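Local coordinates for water-soluble chlorophyll protein (Brassicaceae, PDB 5HPZ) that binds chlorophyll in a water-soluble tetramer and, as a Kunitz-type beta-trefoil protein, may also inhibit endopeptidases, at residues 35-45 / 108-116; 126-137 / 166-174. All coordinates share one frame; numbering follows the deposited sequence.

Interaction 1: 35-45 / 108-116; sequences INILPFCPLGI and EPAIIIGGE. With 68G (13'2-hydroxyl-Chlorophyll a), chain C.
Ile45 meets Ile111 and Ile113 where two short strands of the Kunitz-type beta-trefoil come together, a worked example of how branched aliphatic chains close a junction that few backbone bonds secure. Ile45 meets its two partners at different angles: it crosses Ile113 at about a right angle, CG1 to CG1 3.8 Å, and Ile111 obliquely, its CD1 3.7 Å from Ile111 CG2. Ile45 has CG1 opposite its carbonyl carbon (chi1 -51°) and an extended end, which carries CD1 across to the neighbouring strand. Beyond its CG1 the Ile113 branch runs on to CD1, which packs on Leu43 CB and lies beside Gly44 O. Strand 97-99 and strand 155-160 continue this apolar cluster through Trp97, Val99 and Leu157.

Earlier in the loop, the Pro42 ring slants across Ile112, with Pro42 CG 3.8 Å from Ile112 CD1; separately, Ile35 CD1 touches Ala110 CB. Between these apolar patches the backbones are joined by Ile113 N donating to Leu43 O, a bent bond (2.9 Å, 137° at the hydrogen). Water completes the junction: one molecule accepts from Leu43 N and donates to Ile113 O, and a second accepts from Ile45 N and donates to Ile111 O.

Leu43 also belongs to the chlorophyll pocket. While its CB faces Ile113, its two methyls reach the pigment, so a single side chain couples strand 111-113 to the ligand. The loop before it carries Cys41, disulfide-bonded to Cys90, and Leu38 and Pro39 pack on the second subunit. Leu43 CD1 lies 3.8 Å from the methine carbon CHC of the 68G macrocycle, and Leu43 CD2 3.7 Å from CAB of its vinyl group.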
loop_
_atom_site.group_PDB
_atom_site.type_symbol
_atom_site.label_atom_id
_atom_site.label_comp_id
_atom_site.label_asym_id
_atom_site.label_seq_id
_atom_site.Cartn_x
_atom_site.Cartn_y
_atom_site.Cartn_z
ATOM N N ILE A 35 3.541 -8.086 -8.288
ATOM C CA ILE A 35 4.975 -8.117 -8.654
ATOM C C ILE A 35 5.460 -6.810 -9.209
ATOM O O ILE A 35 6.639 -6.584 -9.291
ATOM C CB ILE A 35 5.314 -9.298 -9.581
ATOM C CG1 ILE A 35 4.544 -9.298 -10.912
ATOM C CG2 ILE A 35 5.082 -10.622 -8.829
ATOM C CD1 ILE A 35 5.064 -10.395 -11.844
ATOM N N ASN A 36 4.548 -5.920 -9.522
ATOM C CA ASN A 36 4.861 -4.553 -9.875
ATOM C C ASN A 36 4.036 -3.612 -8.962
ATOM O O ASN A 36 3.010 -4.004 -8.423
ATOM C CB ASN A 36 4.540 -4.334 -11.360
ATOM C CG ASN A 36 5.533 -5.036 -12.233
ATOM O OD1 ASN A 36 6.684 -4.737 -12.159
ATOM N ND2 ASN A 36 5.109 -6.039 -12.957
ATOM N N ILE A 37 4.491 -2.385 -8.808
ATOM C CA ILE A 37 3.816 -1.417 -7.947
ATOM C C ILE A 37 2.674 -0.705 -8.629
ATOM O O ILE A 37 1.530 -0.757 -8.204
ATOM C CB ILE A 37 4.800 -0.406 -7.349
ATOM C CG1 ILE A 37 5.846 -1.176 -6.507
ATOM C CG2 ILE A 37 4.004 0.602 -6.536
ATOM C CD1 ILE A 37 6.966 -0.344 -5.943
ATOM N N LEU A 38 2.951 -0.020 -9.701
ATOM C CA LEU A 38 1.849 0.655 -10.370
ATOM C C LEU A 38 2.190 0.716 -11.866
ATOM O O LEU A 38 3.265 1.243 -12.222
ATOM C CB LEU A 38 1.716 2.038 -9.787
ATOM C CG LEU A 38 0.354 2.715 -9.788
ATOM C CD1 LEU A 38 -0.632 1.944 -8.941
ATOM C CD2 LEU A 38 0.482 4.131 -9.262
ATOM N N PRO A 39 1.348 0.145 -12.738
ATOM C CA PRO A 39 0.161 -0.646 -12.381
ATOM C C PRO A 39 0.488 -1.956 -11.615
ATOM O O PRO A 39 1.584 -2.470 -11.717
ATOM C CB PRO A 39 -0.490 -0.954 -13.778
ATOM C CG PRO A 39 0.675 -0.853 -14.728
ATOM C CD PRO A 39 1.530 0.245 -14.200
ATOM N N PHE A 40 -0.421 -2.434 -10.762
ATOM C CA PHE A 40 -0.152 -3.683 -10.000
ATOM C C PHE A 40 -0.829 -4.927 -10.658
ATOM O O PHE A 40 -0.661 -6.061 -10.167
ATOM C CB PHE A 40 -0.515 -3.541 -8.505
ATOM C CG PHE A 40 -1.852 -2.914 -8.280
ATOM C CD1 PHE A 40 -3.025 -3.607 -8.624
ATOM C CD2 PHE A 40 -1.955 -1.631 -7.758
ATOM C CE1 PHE A 40 -4.260 -3.015 -8.473
ATOM C CE2 PHE A 40 -3.198 -1.043 -7.573
ATOM C CZ PHE A 40 -4.347 -1.732 -7.951
ATOM N N CYS A 41 -1.562 -4.699 -11.750
ATOM C CA CYS A 41 -2.156 -5.751 -12.566
ATOM C C CYS A 41 -1.354 -5.914 -13.856
ATOM O O CYS A 41 -0.912 -4.934 -14.393
ATOM C CB CYS A 41 -3.540 -5.312 -12.971
ATOM S SG CYS A 41 -4.632 -5.020 -11.582
ATOM N N PRO A 42 -1.222 -7.111 -14.391
ATOM C CA PRO A 42 -1.629 -8.382 -13.748
ATOM C C PRO A 42 -0.756 -8.766 -12.573
ATOM O O PRO A 42 0.397 -8.376 -12.514
ATOM C CB PRO A 42 -1.396 -9.435 -14.854
ATOM C CG PRO A 42 -0.402 -8.820 -15.797
ATOM C CD PRO A 42 -0.415 -7.311 -15.629
ATOM N N LEU A 43 -1.357 -9.458 -11.620
ATOM C CA LEU A 43 -0.712 -9.988 -10.462
ATOM C C LEU A 43 0.264 -11.089 -10.830
ATOM O O LEU A 43 0.098 -11.803 -11.871
ATOM C CB LEU A 43 -1.751 -10.600 -9.539
ATOM C CG LEU A 43 -2.758 -9.610 -8.982
ATOM C CD1 LEU A 43 -3.765 -10.398 -8.185
ATOM C CD2 LEU A 43 -2.083 -8.554 -8.076
ATOM N N GLY A 44 1.266 -11.263 -9.960
ATOM C CA GLY A 44 2.216 -12.350 -10.099
ATOM C C GLY A 44 1.817 -13.445 -9.167
ATOM O O GLY A 44 0.796 -13.350 -8.470
ATOM N N ILE A 45 2.653 -14.474 -9.111
ATOM C CA ILE A 45 2.479 -15.585 -8.241
ATOM C C ILE A 45 3.749 -15.808 -7.417
ATOM O O ILE A 45 4.850 -15.859 -7.964
ATOM C CB ILE A 45 2.150 -16.865 -9.028
ATOM C CG1 ILE A 45 0.999 -16.604 -9.994
ATOM C CG2 ILE A 45 1.842 -17.971 -8.042
ATOM C CD1 ILE A 45 0.689 -17.766 -10.919
ATOM N N GLU A 108 13.451 -14.190 -18.555
ATOM C CA GLU A 108 12.763 -15.318 -17.885
ATOM C C GLU A 108 11.402 -14.777 -17.456
ATOM O O GLU A 108 11.308 -14.077 -16.478
ATOM C CB GLU A 108 13.570 -15.771 -16.648
ATOM C CG GLU A 108 14.919 -16.426 -16.977
ATOM C CD GLU A 108 15.590 -17.051 -15.755
ATOM O OE1 GLU A 108 15.630 -16.404 -14.686
ATOM O OE2 GLU A 108 16.098 -18.174 -15.854
ATOM N N PRO A 109 10.352 -15.045 -18.213
ATOM C CA PRO A 109 9.219 -14.180 -17.953
ATOM C C PRO A 109 8.433 -14.604 -16.729
ATOM O O PRO A 109 8.319 -15.814 -16.396
ATOM C CB PRO A 109 8.383 -14.341 -19.220
ATOM C CG PRO A 109 8.688 -15.730 -19.675
ATOM C CD PRO A 109 10.144 -15.909 -19.391
ATOM N N ALA A 110 7.839 -13.629 -16.090
ATOM C CA ALA A 110 7.079 -13.917 -14.900
ATOM C C ALA A 110 5.853 -14.786 -15.268
ATOM O O ALA A 110 5.331 -14.694 -16.352
ATOM C CB ALA A 110 6.648 -12.640 -14.272
ATOM N N ILE A 111 5.401 -15.614 -14.342
ATOM C CA ILE A 111 4.100 -16.241 -14.470
ATOM C C ILE A 111 3.084 -15.264 -13.845
ATOM O O ILE A 111 3.237 -14.836 -12.692
ATOM C CB ILE A 111 4.019 -17.580 -13.705
ATOM C CG1 ILE A 111 5.181 -18.517 -14.073
ATOM C CG2 ILE A 111 2.689 -18.300 -14.020
ATOM C CD1 ILE A 111 5.273 -18.852 -15.539
ATOM N N ILE A 112 2.084 -14.887 -14.616
ATOM C CA ILE A 112 1.117 -13.913 -14.147
ATOM C C ILE A 112 -0.268 -14.542 -14.024
ATOM O O ILE A 112 -0.459 -15.732 -14.286
ATOM C CB ILE A 112 1.081 -12.719 -15.066
ATOM C CG1 ILE A 112 0.883 -13.196 -16.498
ATOM C CG2 ILE A 112 2.370 -11.936 -14.936
ATOM C CD1 ILE A 112 0.295 -12.196 -17.451
ATOM N N ILE A 113 -1.220 -13.752 -13.574
ATOM C CA ILE A 113 -2.575 -14.178 -13.395
ATOM C C ILE A 113 -3.397 -13.366 -14.364
ATOM O O ILE A 113 -3.299 -12.125 -14.424
ATOM C CB ILE A 113 -3.067 -13.974 -11.969
ATOM C CG1 ILE A 113 -2.126 -14.686 -11.000
ATOM C CG2 ILE A 113 -4.512 -14.456 -11.851
ATOM C CD1 ILE A 113 -2.453 -14.459 -9.549
ATOM N N GLY A 114 -4.182 -14.059 -15.189
ATOM C CA GLY A 114 -4.932 -13.358 -16.236
ATOM C C GLY A 114 -4.938 -13.936 -17.635
ATOM O O GLY A 114 -5.233 -13.219 -18.554
ATOM N N GLY A 115 -4.548 -15.194 -17.818
ATOM C CA GLY A 115 -4.522 -15.767 -19.159
ATOM C C GLY A 115 -5.912 -15.914 -19.783
ATOM O O GLY A 115 -6.926 -15.886 -19.076
ATOM N N GLU A 116 -5.937 -16.065 -21.108
ATOM C CA GLU A 116 -7.166 -16.414 -21.854
ATOM C C GLU A 116 -7.153 -17.963 -22.036
ATOM O O GLU A 116 -6.090 -18.524 -22.377
ATOM C CB GLU A 116 -7.168 -15.663 -23.204
ATOM C CG GLU A 116 -6.810 -14.177 -23.120
HETATM C C1 68G C . 4.329 -12.424 3.677
HETATM C C2 68G C . 3.539 -11.608 4.709
HETATM C C3 68G C . 4.013 -10.248 4.982
HETATM C C4 68G C . 5.256 -9.868 4.246
HETATM C C5 68G C . 3.403 -9.313 6.029
HETATM C C6 68G C . 2.128 -8.680 5.569
HETATM C C7 68G C . 2.259 -7.915 4.294
HETATM C C8 68G C . 1.048 -7.005 4.265
HETATM C C9 68G C . -0.295 -7.757 4.096
HETATM C C10 68G C . 1.190 -6.091 3.075
HETATM C C11 68G C . 1.552 -4.772 3.618
HETATM C C12 68G C . 1.486 -3.896 2.375
HETATM C C13 68G C . 2.772 -3.068 2.389
HETATM C C14 68G C . 2.901 -2.258 3.709
HETATM C C15 68G C . 2.716 -2.153 1.148
HETATM C C16 68G C . 4.117 -1.707 0.741
HETATM C C17 68G C . 3.844 -0.868 -0.497
HETATM C C18 68G C . 5.174 -0.346 -0.920
HETATM C C19 68G C . 5.135 -0.073 -2.404
HETATM C C20 68G C . 5.368 0.994 -0.206
HETATM O O2A 68G C . 4.392 -11.808 2.345
HETATM C CGA 68G C . 4.530 -12.842 1.473
HETATM O O1A 68G C . 4.774 -14.018 1.789
HETATM C CBA 68G C . 4.285 -12.476 0.053
HETATM C CAA 68G C . 2.797 -12.858 -0.242
HETATM C C2A 68G C . 1.757 -11.921 0.461
HETATM C C3A 68G C . 1.829 -10.590 -0.167
HETATM C CMA 68G C . 1.624 -9.620 0.956
HETATM C C4A 68G C . 0.683 -10.467 -1.072
HETATM C CHB 68G C . 0.386 -9.429 -1.850
HETATM N NA 68G C . -0.054 -11.538 -0.883
HETATM C C1A 68G C . 0.455 -12.359 0.045
HETATM C CHA 68G C . -0.205 -13.460 0.444
HETATM C CBD 68G C . 0.080 -14.395 1.498
HETATM C CGD 68G C . 0.227 -13.742 2.792
HETATM O O1D 68G C . 1.183 -13.992 3.563
HETATM O O2D 68G C . -0.712 -12.830 3.125
HETATM C CED 68G C . -0.479 -12.234 4.382
HETATM O O 68G C . 1.272 -15.073 1.364
HETATM C CAD 68G C . -1.021 -15.318 1.491
HETATM O OBD 68G C . -1.090 -16.338 2.240
HETATM C C3D 68G C . -1.913 -14.926 0.530
HETATM C C2D 68G C . -3.085 -15.104 -0.139
HETATM C CMD 68G C . -3.978 -16.112 0.103
HETATM C C4D 68G C . -1.398 -13.837 -0.042
HETATM N ND 68G C . -2.186 -13.338 -0.979
HETATM C C1D 68G C . -3.267 -14.133 -1.058
HETATM C CHD 68G C . -4.330 -13.934 -1.931
HETATM C C4C 68G C . -4.588 -12.938 -2.799
HETATM N NC 68G C . -3.693 -11.936 -3.056
HETATM MG MG 68G C . -1.887 -11.703 -2.120
HETATM C C3C 68G C . -5.655 -12.698 -3.623
HETATM C CAC 68G C . -6.918 -13.520 -3.738
HETATM C CBC 68G C . -7.813 -13.007 -2.557
HETATM C C2C 68G C . -5.414 -11.569 -4.325
HETATM C CMC 68G C . -6.266 -11.034 -5.228
HETATM C C1C 68G C . -4.187 -11.081 -3.973
HETATM C CHC 68G C . -3.531 -9.986 -4.385
HETATM C C4B 68G C . -2.472 -9.350 -3.833
HETATM N NB 68G C . -1.572 -9.964 -3.054
HETATM C C1B 68G C . -0.647 -9.090 -2.658
HETATM C C2B 68G C . -0.985 -7.885 -3.200
HETATM C CMB 68G C . -0.293 -6.731 -3.025
HETATM C C3B 68G C . -2.076 -8.068 -3.964
HETATM C CAB 68G C . -2.836 -7.220 -4.677
HETATM C CBB 68G C . -2.414 -5.900 -5.290
HETATM O O HOH W 1 -4.049 -10.395 -12.410
HETATM O O HOH W 2 5.248 -14.197 -10.940
#

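Interaction 2: 126-137 / 166-174; sequences IEEATGAHTYKL and TLFVKFVKV
A beta hairpin of the beta-trefoil, strands 124-128 and 135-139, meets the last strand of the fold, 169-173, and illustrates how two strands can share one antiparallel bridge and then diverge. Tyr135 and Val169 form the hydrogen-bonded pair: Tyr135 N donates to Val169 O at 2.8 Å, and Val169 N returns the bond to Tyr135 O at 2.9 Å. The axes of strands 135-137 and 169-173 run at 100° to each other, and around the single bridge much of the contact is made by side chains.

On the buried side, with CG opposite the carbonyl carbon (chi1 -58°), the Phe171 ring swings back toward Tyr135 and Ile126. The Phe171 and Tyr135 rings meet obliquely, planes at 33°, with Phe171 CE2 3.6 Å from Tyr135 CD1. Ile126 comes from the opposite direction and sets CG2 at the rim of the Phe171 ring, near its plane; Leu137 CD2 approaches the same rim more loosely. Phe60 adds an edge-to-face partner to Phe171, and the Tyr135 hydroxyl is hydrogen-bonded to Lys5 N, near the N terminus.

Toward the surface, Thr166 sets CG2 over one face of the Phe168 ring of its own segment, 3.5 Å above the plane and off centre, and meets Lys136 CB; Ala129 CB touches Phe168 CD1. The type II turn is closed by Thr134 N to Gly131 O; Thr134 OG1 also donates to Ala132 O from well above the carbonyl plane. Where the strands part, a water accepts from Leu137 N, 2.9 Å away, and donates to Leu167 O at 2.6 Å.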
loop_
_atom_site.group_PDB
_atom_site.type_symbol
_atom_site.label_atom_id
_atom_site.label_comp_id
_atom_site.label_asym_id
_atom_site.label_seq_id
_atom_site.Cartn_x
_atom_site.Cartn_y
_atom_site.Cartn_z
ATOM N N ILE A 126 1.699 -30.824 -16.188
ATOM C CA ILE A 126 2.245 -31.321 -14.961
ATOM C C ILE A 126 3.143 -32.489 -15.325
ATOM O O ILE A 126 2.715 -33.330 -16.109
ATOM C CB ILE A 126 1.138 -31.771 -14.016
ATOM C CG1 ILE A 126 0.191 -30.583 -13.739
ATOM C CG2 ILE A 126 1.750 -32.350 -12.750
ATOM C CD1 ILE A 126 -1.053 -30.936 -12.953
ATOM N N GLU A 127 4.373 -32.534 -14.812
ATOM C CA GLU A 127 5.273 -33.678 -15.090
ATOM C C GLU A 127 5.847 -34.246 -13.796
ATOM O O GLU A 127 6.028 -33.522 -12.802
ATOM C CB GLU A 127 6.421 -33.326 -16.039
ATOM C CG GLU A 127 6.071 -32.640 -17.343
ATOM C CD GLU A 127 5.435 -33.581 -18.379
ATOM O OE1 GLU A 127 5.288 -34.791 -18.095
ATOM O OE2 GLU A 127 5.040 -33.109 -19.463
ATOM N N GLU A 128 6.122 -35.558 -13.825
ATOM C CA GLU A 128 6.785 -36.283 -12.721
ATOM C C GLU A 128 8.169 -35.697 -12.448
ATOM O O GLU A 128 8.884 -35.342 -13.360
ATOM C CB GLU A 128 6.883 -37.815 -13.003
ATOM N N ALA A 129 8.499 -35.535 -11.177
ATOM C CA ALA A 129 9.850 -35.188 -10.740
ATOM C C ALA A 129 10.333 -36.293 -9.819
ATOM O O ALA A 129 9.529 -37.094 -9.300
ATOM C CB ALA A 129 9.822 -33.897 -9.969
ATOM N N THR A 130 11.633 -36.313 -9.560
ATOM C CA THR A 130 12.202 -37.305 -8.627
ATOM C C THR A 130 11.830 -36.931 -7.164
ATOM O O THR A 130 12.236 -35.886 -6.631
ATOM C CB THR A 130 13.715 -37.502 -8.886
ATOM O OG1 THR A 130 14.253 -36.322 -9.504
ATOM C CG2 THR A 130 13.961 -38.688 -9.856
ATOM N N GLY A 131 11.009 -37.783 -6.548
ATOM C CA GLY A 131 10.327 -37.454 -5.300
ATOM C C GLY A 131 8.891 -37.974 -5.302
ATOM O O GLY A 131 8.123 -37.758 -6.248
ATOM N N ALA A 132 8.528 -38.664 -4.229
ATOM C CA ALA A 132 7.192 -39.226 -4.092
ATOM C C ALA A 132 6.146 -38.103 -4.054
ATOM O O ALA A 132 6.308 -37.137 -3.315
ATOM C CB ALA A 132 7.114 -40.072 -2.827
ATOM N N HIS A 133 5.091 -38.245 -4.860
ATOM C CA HIS A 133 4.034 -37.234 -5.002
ATOM C C HIS A 133 4.625 -35.848 -5.266
ATOM O O HIS A 133 4.039 -34.841 -4.823
ATOM C CB HIS A 133 3.147 -37.154 -3.747
ATOM C CG HIS A 133 2.727 -38.481 -3.195
ATOM N ND1 HIS A 133 1.828 -39.309 -3.838
ATOM C CD2 HIS A 133 3.058 -39.106 -2.038
ATOM C CE1 HIS A 133 1.641 -40.397 -3.109
ATOM N NE2 HIS A 133 2.372 -40.297 -2.012
ATOM N N THR A 134 5.781 -35.824 -5.955
ATOM C CA THR A 134 6.475 -34.603 -6.355
ATOM C C THR A 134 6.422 -34.331 -7.864
ATOM O O THR A 134 6.702 -35.199 -8.660
ATOM C CB THR A 134 7.939 -34.673 -5.960
ATOM O OG1 THR A 134 7.993 -34.983 -4.571
ATOM C CG2 THR A 134 8.652 -33.359 -6.214
ATOM N N TYR A 135 6.086 -33.099 -8.247
ATOM C CA TYR A 135 5.936 -32.793 -9.657
ATOM C C TYR A 135 6.605 -31.491 -10.011
ATOM O O TYR A 135 7.105 -30.741 -9.134
ATOM C CB TYR A 135 4.462 -32.750 -10.019
ATOM C CG TYR A 135 3.743 -34.065 -9.786
ATOM C CD1 TYR A 135 3.154 -34.346 -8.560
ATOM C CD2 TYR A 135 3.695 -35.032 -10.760
ATOM C CE1 TYR A 135 2.497 -35.547 -8.334
ATOM C CE2 TYR A 135 3.045 -36.253 -10.552
ATOM C CZ TYR A 135 2.461 -36.500 -9.337
ATOM O OH TYR A 135 1.801 -37.678 -9.115
ATOM N N LYS A 136 6.656 -31.236 -11.304
ATOM C CA LYS A 136 7.032 -29.931 -11.798
ATOM C C LYS A 136 5.991 -29.550 -12.806
ATOM O O LYS A 136 5.204 -30.410 -13.225
ATOM C CB LYS A 136 8.415 -29.923 -12.439
ATOM C CG LYS A 136 8.500 -30.811 -13.650
ATOM C CD LYS A 136 9.884 -30.807 -14.282
ATOM C CE LYS A 136 9.918 -31.903 -15.323
ATOM N NZ LYS A 136 11.173 -31.882 -16.101
ATOM N N LEU A 137 5.953 -28.253 -13.109
ATOM C CA LEU A 137 5.054 -27.667 -14.115
ATOM C C LEU A 137 5.845 -27.100 -15.240
ATOM O O LEU A 137 6.878 -26.474 -15.003
ATOM C CB LEU A 137 4.268 -26.559 -13.494
ATOM C CG LEU A 137 3.534 -26.886 -12.195
ATOM C CD1 LEU A 137 3.065 -25.566 -11.612
ATOM C CD2 LEU A 137 2.381 -27.806 -12.516
ATOM N N THR A 166 14.195 -24.963 -11.254
ATOM C CA THR A 166 12.894 -25.651 -11.257
ATOM C C THR A 166 12.225 -25.639 -9.884
ATOM O O THR A 166 12.881 -25.795 -8.859
ATOM C CB THR A 166 13.089 -27.066 -11.743
ATOM O OG1 THR A 166 13.529 -26.967 -13.101
ATOM C CG2 THR A 166 11.772 -27.879 -11.695
ATOM N N LEU A 167 10.925 -25.389 -9.891
ATOM C CA LEU A 167 10.105 -25.430 -8.685
ATOM C C LEU A 167 9.451 -26.781 -8.575
ATOM O O LEU A 167 8.632 -27.133 -9.424
ATOM C CB LEU A 167 9.036 -24.333 -8.737
ATOM C CG LEU A 167 8.119 -24.355 -7.489
ATOM C CD1 LEU A 167 8.897 -24.044 -6.210
ATOM C CD2 LEU A 167 7.034 -23.309 -7.750
ATOM N N PHE A 168 9.793 -27.521 -7.523
ATOM C CA PHE A 168 9.196 -28.812 -7.262
ATOM C C PHE A 168 8.027 -28.667 -6.294
ATOM O O PHE A 168 8.166 -28.025 -5.236
ATOM C CB PHE A 168 10.275 -29.797 -6.771
ATOM C CG PHE A 168 11.361 -30.019 -7.790
ATOM C CD1 PHE A 168 11.105 -30.741 -8.943
ATOM C CD2 PHE A 168 12.630 -29.464 -7.619
ATOM C CE1 PHE A 168 12.093 -30.930 -9.895
ATOM C CE2 PHE A 168 13.611 -29.637 -8.585
ATOM C CZ PHE A 168 13.350 -30.380 -9.711
ATOM N N VAL A 169 6.897 -29.272 -6.653
ATOM C CA VAL A 169 5.651 -29.102 -5.897
ATOM C C VAL A 169 4.930 -30.383 -5.607
ATOM O O VAL A 169 5.110 -31.372 -6.265
ATOM C CB VAL A 169 4.625 -28.188 -6.679
ATOM C CG1 VAL A 169 5.273 -26.856 -6.982
ATOM C CG2 VAL A 169 4.170 -28.840 -8.007
ATOM N N LYS A 170 4.018 -30.280 -4.670
ATOM C CA LYS A 170 3.039 -31.307 -4.478
ATOM C C LYS A 170 1.654 -30.618 -4.396
ATOM O O LYS A 170 1.563 -29.369 -4.210
ATOM C CB LYS A 170 3.403 -32.124 -3.258
ATOM C CG LYS A 170 3.474 -31.320 -1.977
ATOM C CD LYS A 170 4.001 -32.185 -0.834
ATOM C CE LYS A 170 3.284 -31.874 0.482
ATOM N NZ LYS A 170 3.120 -30.426 0.802
ATOM N N PHE A 171 0.605 -31.415 -4.601
ATOM C CA PHE A 171 -0.756 -30.927 -4.699
ATOM C C PHE A 171 -1.516 -31.410 -3.497
ATOM O O PHE A 171 -1.579 -32.623 -3.209
ATOM C CB PHE A 171 -1.385 -31.455 -5.965
ATOM C CG PHE A 171 -0.627 -31.081 -7.211
ATOM C CD1 PHE A 171 -0.556 -29.767 -7.645
ATOM C CD2 PHE A 171 0.041 -32.043 -7.950
ATOM C CE1 PHE A 171 0.166 -29.430 -8.787
ATOM C CE2 PHE A 171 0.750 -31.720 -9.106
ATOM C CZ PHE A 171 0.827 -30.408 -9.509
ATOM N N VAL A 172 -2.089 -30.471 -2.781
ATOM C CA VAL A 172 -2.667 -30.795 -1.499
ATOM C C VAL A 172 -4.141 -30.489 -1.608
ATOM O O VAL A 172 -4.530 -29.307 -1.777
ATOM C CB VAL A 172 -2.012 -29.971 -0.413
ATOM C CG1 VAL A 172 -2.702 -30.193 0.928
ATOM C CG2 VAL A 172 -0.538 -30.333 -0.357
ATOM N N LYS A 173 -4.940 -31.550 -1.533
ATOM C CA LYS A 173 -6.386 -31.463 -1.702
ATOM C C LYS A 173 -6.974 -30.532 -0.687
ATOM O O LYS A 173 -6.632 -30.607 0.503
ATOM C CB LYS A 173 -7.008 -32.848 -1.488
ATOM C CG LYS A 173 -8.530 -32.874 -1.486
ATOM C CD LYS A 173 -9.073 -33.185 -2.860
ATOM C CE LYS A 173 -10.594 -33.337 -2.875
ATOM N NZ LYS A 173 -10.990 -33.311 -4.306
ATOM N N VAL A 174 -7.852 -29.646 -1.140
ATOM C CA VAL A 174 -8.517 -28.747 -0.229
ATOM C C VAL A 174 -9.640 -29.534 0.445
ATOM O O VAL A 174 -10.523 -30.055 -0.237
ATOM C CB VAL A 174 -9.040 -27.494 -0.965
ATOM C CG1 VAL A 174 -9.923 -26.679 -0.067
ATOM C CG2 VAL A 174 -7.880 -26.629 -1.466
HETATM O O HOH W 3 7.764 -26.427 -11.799
#

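How the interactions relate
From the N terminus, the chain leaves strand 30-33, rounds the pigment-facing loop and enters strand 44-47; interaction 1 then closes a loop of 62 residues when strand 111-113 returns to it. The hairpin 124-128/135-139 opens interaction 2, and 28 residues separate segment 126-137 from segment 166-174. The two closures are therefore in series, neither nested nor crossed. Their centres lie 23 Å apart on opposite sides of the chain's centre, without touching. Strand 155-160, inside the second loop, packs against interaction 1 and links the regions. One contact ties the trefoil to chlorophyll and neighbouring subunits; the other joins the 124-139 hairpin to the last strand, which itself pairs with the first, 18-22.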